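Local coordinates for protein mitochondrial ubiquitin ligase activator of NFKB 1 (Homo sapiens, PDB 6M2D) that acts as a RING-type E3 ubiquitin ligase of the outer mitochondrial membrane, passing ubiquitin from an E2 conjugating enzyme to substrates such as AKT1, at residues 7-19 against 23-35. Residues are numbered along the deposited sequence; the frame is centred on the assembly and turned at random.
Sequences CVVCLSSFKSCVF and GHVCSCTECYRAL. With ZN (zinc ion), chain G; ZN (zinc ion), chain H.
The F19 ring fills the apolar centre, wedged between C26, S27 and Y32. Its CZ meets S27 CB at 3.6 Å. F19 CE1 lies 3.7 Å from Y32 CD1, and the two rings meet obliquely, their planes at 49°. C26 SG touches F19 CE2 obliquely, a Cys sulfur-aromatic contact. With CG anti to the carbonyl carbon (chi1 -71°) and beside the backbone N, the ring is carried to S27 and Y32, where V51, P42 and I48 also touch it. A water lies over the centre of one F19 face, donates to C17 O and accepts from C26 N. With an alanine at F19, S27 CB, C26 SG and the Y32 ring would probably lose their shared partner and a gap would open among them. Farther out, V8 CG2 packs on C26 CB, and V9 lies against C31.

Backbone bonds join the two segments: V8 N to C26 O at 2.9 Å, and S16 N to S27 O. G23 and H24 both face F19 in a G1 beta bulge. F19 N donates to H24 O, and F19 O accepts from G23 N. H24 ND1 binds the second zinc with C22, C41 and C44.

At the polar edge, the SG atoms of C7, C10, C28 and C31 bind one zinc ion, with SG-zinc distances of 2.3 to 2.4 Å. C28 N donates to C7 SG, as does V9 N. C28 SG caps helix 29-34 by accepting from C31 N. These N-H groups probably offset part of the negative charge on the C7 and C28 thiolates. C7 and C10 come from one segment, C28 and C31 from the other. The zinc thus ties the 7-10 turn to the start of helix 29-34 in this RING finger, the domain required for ligase activity.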
loop_
_atom_site.group_PDB
_atom_site.type_symbol
_atom_site.label_atom_id
_atom_site.label_comp_id
_atom_site.label_asym_id
_atom_site.label_seq_id
_atom_site.Cartn_x
_atom_site.Cartn_y
_atom_site.Cartn_z
ATOM N N CYS A 7 6.725 -2.946 -3.958
ATOM C CA CYS A 7 5.320 -2.565 -4.070
ATOM C C CYS A 7 4.582 -3.522 -5.005
ATOM O O CYS A 7 5.025 -3.776 -6.127
ATOM C CB CYS A 7 5.211 -1.132 -4.595
ATOM S SG CYS A 7 3.532 -0.627 -5.033
ATOM N N VAL A 8 3.460 -4.072 -4.526
ATOM C CA VAL A 8 2.744 -5.099 -5.287
ATOM C C VAL A 8 2.009 -4.541 -6.493
ATOM O O VAL A 8 1.491 -5.321 -7.302
ATOM C CB VAL A 8 1.721 -5.870 -4.425
ATOM C CG1 VAL A 8 2.367 -6.395 -3.158
ATOM C CG2 VAL A 8 0.508 -4.994 -4.129
ATOM N N VAL A 9 1.951 -3.221 -6.635
ATOM C CA VAL A 9 1.227 -2.571 -7.721
ATOM C C VAL A 9 2.152 -2.202 -8.876
ATOM O O VAL A 9 1.892 -2.559 -10.027
ATOM C CB VAL A 9 0.479 -1.332 -7.181
ATOM C CG1 VAL A 9 -0.365 -0.687 -8.281
ATOM C CG2 VAL A 9 -0.377 -1.723 -5.968
ATOM N N CYS A 10 3.229 -1.469 -8.598
ATOM C CA CYS A 10 4.160 -1.082 -9.657
ATOM C C CYS A 10 5.330 -2.043 -9.797
ATOM O O CYS A 10 5.917 -2.129 -10.883
ATOM C CB CYS A 10 4.700 0.334 -9.417
ATOM S SG CYS A 10 5.741 0.559 -7.932
ATOM N N LEU A 11 5.686 -2.762 -8.730
ATOM C CA LEU A 11 6.889 -3.592 -8.686
ATOM C C LEU A 11 8.167 -2.787 -8.926
ATOM O O LEU A 11 9.190 -3.352 -9.330
ATOM C CB LEU A 11 6.818 -4.744 -9.692
ATOM C CG LEU A 11 6.015 -5.978 -9.308
ATOM C CD1 LEU A 11 6.011 -6.929 -10.489
ATOM C CD2 LEU A 11 6.569 -6.657 -8.060
ATOM N N SER A 12 8.130 -1.473 -8.689
ATOM C CA SER A 12 9.259 -0.601 -8.988
ATOM C C SER A 12 9.759 0.204 -7.808
ATOM O O SER A 12 10.913 0.644 -7.839
ATOM C CB SER A 12 8.904 0.386 -10.109
ATOM O OG SER A 12 8.721 -0.329 -11.304
ATOM N N SER A 13 8.919 0.453 -6.805
ATOM C CA SER A 13 9.330 1.090 -5.569
ATOM C C SER A 13 9.135 0.108 -4.423
ATOM O O SER A 13 8.333 -0.827 -4.509
ATOM C CB SER A 13 8.542 2.388 -5.308
ATOM O OG SER A 13 8.798 3.359 -6.317
ATOM N N PHE A 14 9.906 0.309 -3.359
ATOM C CA PHE A 14 9.752 -0.495 -2.156
ATOM C C PHE A 14 8.444 -0.152 -1.460
ATOM O O PHE A 14 7.946 0.974 -1.551
ATOM C CB PHE A 14 10.912 -0.253 -1.190
ATOM C CG PHE A 14 12.262 -0.622 -1.743
ATOM C CD1 PHE A 14 12.478 -1.867 -2.323
ATOM C CD2 PHE A 14 13.318 0.274 -1.669
ATOM C CE1 PHE A 14 13.728 -2.215 -2.818
ATOM C CE2 PHE A 14 14.578 -0.066 -2.159
ATOM C CZ PHE A 14 14.779 -1.317 -2.736
ATOM N N LYS A 15 7.888 -1.142 -0.766
ATOM C CA LYS A 15 6.717 -0.915 0.069
ATOM C C LYS A 15 7.020 0.134 1.134
ATOM O O LYS A 15 8.089 0.137 1.747
ATOM C CB LYS A 15 6.278 -2.223 0.725
ATOM C CG LYS A 15 6.010 -3.372 -0.252
ATOM C CD LYS A 15 5.741 -4.667 0.502
ATOM C CE LYS A 15 5.437 -5.821 -0.451
ATOM N NZ LYS A 15 4.972 -7.044 0.257
ATOM N N SER A 16 6.072 1.025 1.359
ATOM C CA SER A 16 6.336 2.154 2.241
ATOM C C SER A 16 5.113 2.607 3.023
ATOM O O SER A 16 5.242 3.518 3.845
ATOM C CB SER A 16 6.917 3.324 1.418
ATOM O OG SER A 16 5.903 4.027 0.710
ATOM N N CYS A 17 3.951 1.979 2.833
ATOM C CA CYS A 17 2.692 2.396 3.427
ATOM C C CYS A 17 2.087 1.259 4.237
ATOM O O CYS A 17 2.214 0.082 3.882
ATOM C CB CYS A 17 1.680 2.810 2.345
ATOM S SG CYS A 17 2.186 4.174 1.293
ATOM N N VAL A 18 1.421 1.618 5.330
ATOM C CA VAL A 18 0.512 0.723 6.038
ATOM C C VAL A 18 -0.907 1.192 5.759
ATOM O O VAL A 18 -1.228 2.370 5.958
ATOM C CB VAL A 18 0.779 0.698 7.555
ATOM C CG1 VAL A 18 -0.111 -0.357 8.222
ATOM C CG2 VAL A 18 2.252 0.437 7.844
ATOM N N PHE A 19 -1.758 0.275 5.308
ATOM C CA PHE A 19 -3.151 0.588 5.032
ATOM C C PHE A 19 -3.990 0.243 6.259
ATOM O O PHE A 19 -3.855 -0.844 6.825
ATOM C CB PHE A 19 -3.650 -0.182 3.803
ATOM C CG PHE A 19 -3.080 0.309 2.494
ATOM C CD1 PHE A 19 -2.579 1.592 2.374
ATOM C CD2 PHE A 19 -3.053 -0.518 1.386
ATOM C CE1 PHE A 19 -2.052 2.044 1.174
ATOM C CE2 PHE A 19 -2.528 -0.074 0.182
ATOM C CZ PHE A 19 -2.026 1.210 0.075
ATOM N N GLY A 23 -4.463 -3.256 7.731
ATOM C CA GLY A 23 -3.124 -3.457 8.257
ATOM C C GLY A 23 -2.079 -3.890 7.248
ATOM O O GLY A 23 -0.916 -4.079 7.623
ATOM N N HIS A 24 -2.437 -4.031 5.979
ATOM C CA HIS A 24 -1.510 -4.611 5.021
ATOM C C HIS A 24 -0.460 -3.599 4.586
ATOM O O HIS A 24 -0.748 -2.411 4.417
ATOM C CB HIS A 24 -2.277 -5.159 3.817
ATOM C CG HIS A 24 -3.014 -6.422 4.126
ATOM N ND1 HIS A 24 -4.359 -6.587 3.874
ATOM C CD2 HIS A 24 -2.593 -7.577 4.695
ATOM C CE1 HIS A 24 -4.732 -7.794 4.263
ATOM N NE2 HIS A 24 -3.678 -8.414 4.765
ATOM N N VAL A 25 0.768 -4.083 4.428
ATOM C CA VAL A 25 1.902 -3.314 3.923
ATOM C C VAL A 25 2.191 -3.849 2.530
ATOM O O VAL A 25 2.888 -4.854 2.380
ATOM C CB VAL A 25 3.136 -3.449 4.825
ATOM C CG1 VAL A 25 4.328 -2.699 4.222
ATOM C CG2 VAL A 25 2.836 -2.962 6.231
ATOM N N CYS A 26 1.649 -3.204 1.500
ATOM C CA CYS A 26 1.841 -3.733 0.155
ATOM C C CYS A 26 2.195 -2.695 -0.895
ATOM O O CYS A 26 2.460 -3.093 -2.032
ATOM C CB CYS A 26 0.580 -4.470 -0.329
ATOM S SG CYS A 26 -0.913 -3.449 -0.286
ATOM N N SER A 27 2.202 -1.399 -0.588
ATOM C CA SER A 27 2.246 -0.412 -1.656
ATOM C C SER A 27 3.230 0.708 -1.339
ATOM O O SER A 27 3.480 1.028 -0.174
ATOM C CB SER A 27 0.841 0.177 -1.907
ATOM O OG SER A 27 0.910 1.366 -2.676
ATOM N N CYS A 28 3.788 1.302 -2.395
ATOM C CA CYS A 28 4.505 2.556 -2.253
ATOM C C CYS A 28 3.508 3.707 -2.216
ATOM O O CYS A 28 2.310 3.528 -2.453
ATOM C CB CYS A 28 5.493 2.755 -3.397
ATOM S SG CYS A 28 4.714 3.105 -5.000
ATOM N N THR A 29 4.012 4.914 -1.938
ATOM C CA THR A 29 3.105 6.045 -1.762
ATOM C C THR A 29 2.505 6.500 -3.090
ATOM O O THR A 29 1.331 6.881 -3.146
ATOM C CB THR A 29 3.821 7.212 -1.078
ATOM O OG1 THR A 29 4.598 6.723 0.020
ATOM C CG2 THR A 29 2.797 8.206 -0.548
ATOM N N GLU A 30 3.294 6.473 -4.169
ATOM C CA GLU A 30 2.784 6.923 -5.463
ATOM C C GLU A 30 1.640 6.041 -5.942
ATOM O O GLU A 30 0.637 6.538 -6.466
ATOM C CB GLU A 30 3.914 6.951 -6.495
ATOM C CG GLU A 30 4.499 8.339 -6.731
ATOM C CD GLU A 30 5.553 8.355 -7.829
ATOM O OE1 GLU A 30 5.568 7.415 -8.656
ATOM O OE2 GLU A 30 6.373 9.302 -7.849
ATOM N N CYS A 31 1.757 4.732 -5.738
ATOM C CA CYS A 31 0.708 3.832 -6.197
ATOM C C CYS A 31 -0.567 4.018 -5.386
ATOM O O CYS A 31 -1.675 3.928 -5.933
ATOM C CB CYS A 31 1.201 2.393 -6.125
ATOM S SG CYS A 31 2.259 1.996 -7.531
ATOM N N TYR A 32 -0.439 4.282 -4.080
ATOM C CA TYR A 32 -1.621 4.568 -3.276
ATOM C C TYR A 32 -2.377 5.766 -3.837
ATOM O O TYR A 32 -3.599 5.720 -4.015
ATOM C CB TYR A 32 -1.243 4.831 -1.819
ATOM C CG TYR A 32 -2.410 5.471 -1.119
ATOM C CD1 TYR A 32 -3.550 4.727 -0.836
ATOM C CD2 TYR A 32 -2.408 6.827 -0.797
ATOM C CE1 TYR A 32 -4.641 5.299 -0.230
ATOM C CE2 TYR A 32 -3.500 7.415 -0.183
ATOM C CZ TYR A 32 -4.614 6.642 0.099
ATOM O OH TYR A 32 -5.706 7.208 0.713
ATOM N N ARG A 33 -1.663 6.863 -4.096
ATOM C CA ARG A 33 -2.302 8.044 -4.660
ATOM C C ARG A 33 -2.966 7.728 -5.995
ATOM O O ARG A 33 -4.041 8.256 -6.302
ATOM C CB ARG A 33 -1.273 9.160 -4.826
ATOM C CG ARG A 33 -0.950 9.903 -3.540
ATOM C CD ARG A 33 -0.153 11.169 -3.825
ATOM N NE ARG A 33 1.205 11.066 -3.299
ATOM C CZ ARG A 33 2.299 11.004 -4.053
ATOM N NH1 ARG A 33 2.197 11.051 -5.377
ATOM N NH2 ARG A 33 3.497 10.900 -3.483
ATOM N N ALA A 34 -2.347 6.861 -6.794
ATOM C CA ALA A 34 -2.868 6.543 -8.115
ATOM C C ALA A 34 -4.035 5.565 -8.086
ATOM O O ALA A 34 -4.667 5.367 -9.131
ATOM C CB ALA A 34 -1.750 5.980 -9.000
ATOM N N LEU A 35 -4.341 4.961 -6.935
ATOM C CA LEU A 35 -5.384 3.948 -6.885
ATOM C C LEU A 35 -6.715 4.554 -7.323
ATOM O O LEU A 35 -7.021 5.702 -6.976
ATOM C CB LEU A 35 -5.519 3.366 -5.475
ATOM C CG LEU A 35 -4.450 2.408 -4.933
ATOM C CD1 LEU A 35 -4.750 2.016 -3.492
ATOM C CD2 LEU A 35 -4.352 1.165 -5.791
HETATM ZN ZN ZN G . 4.092 1.269 -6.355
HETATM ZN ZN ZN H . -5.527 -5.123 2.956
HETATM O O HOH W 1 0.587 -0.554 1.852
#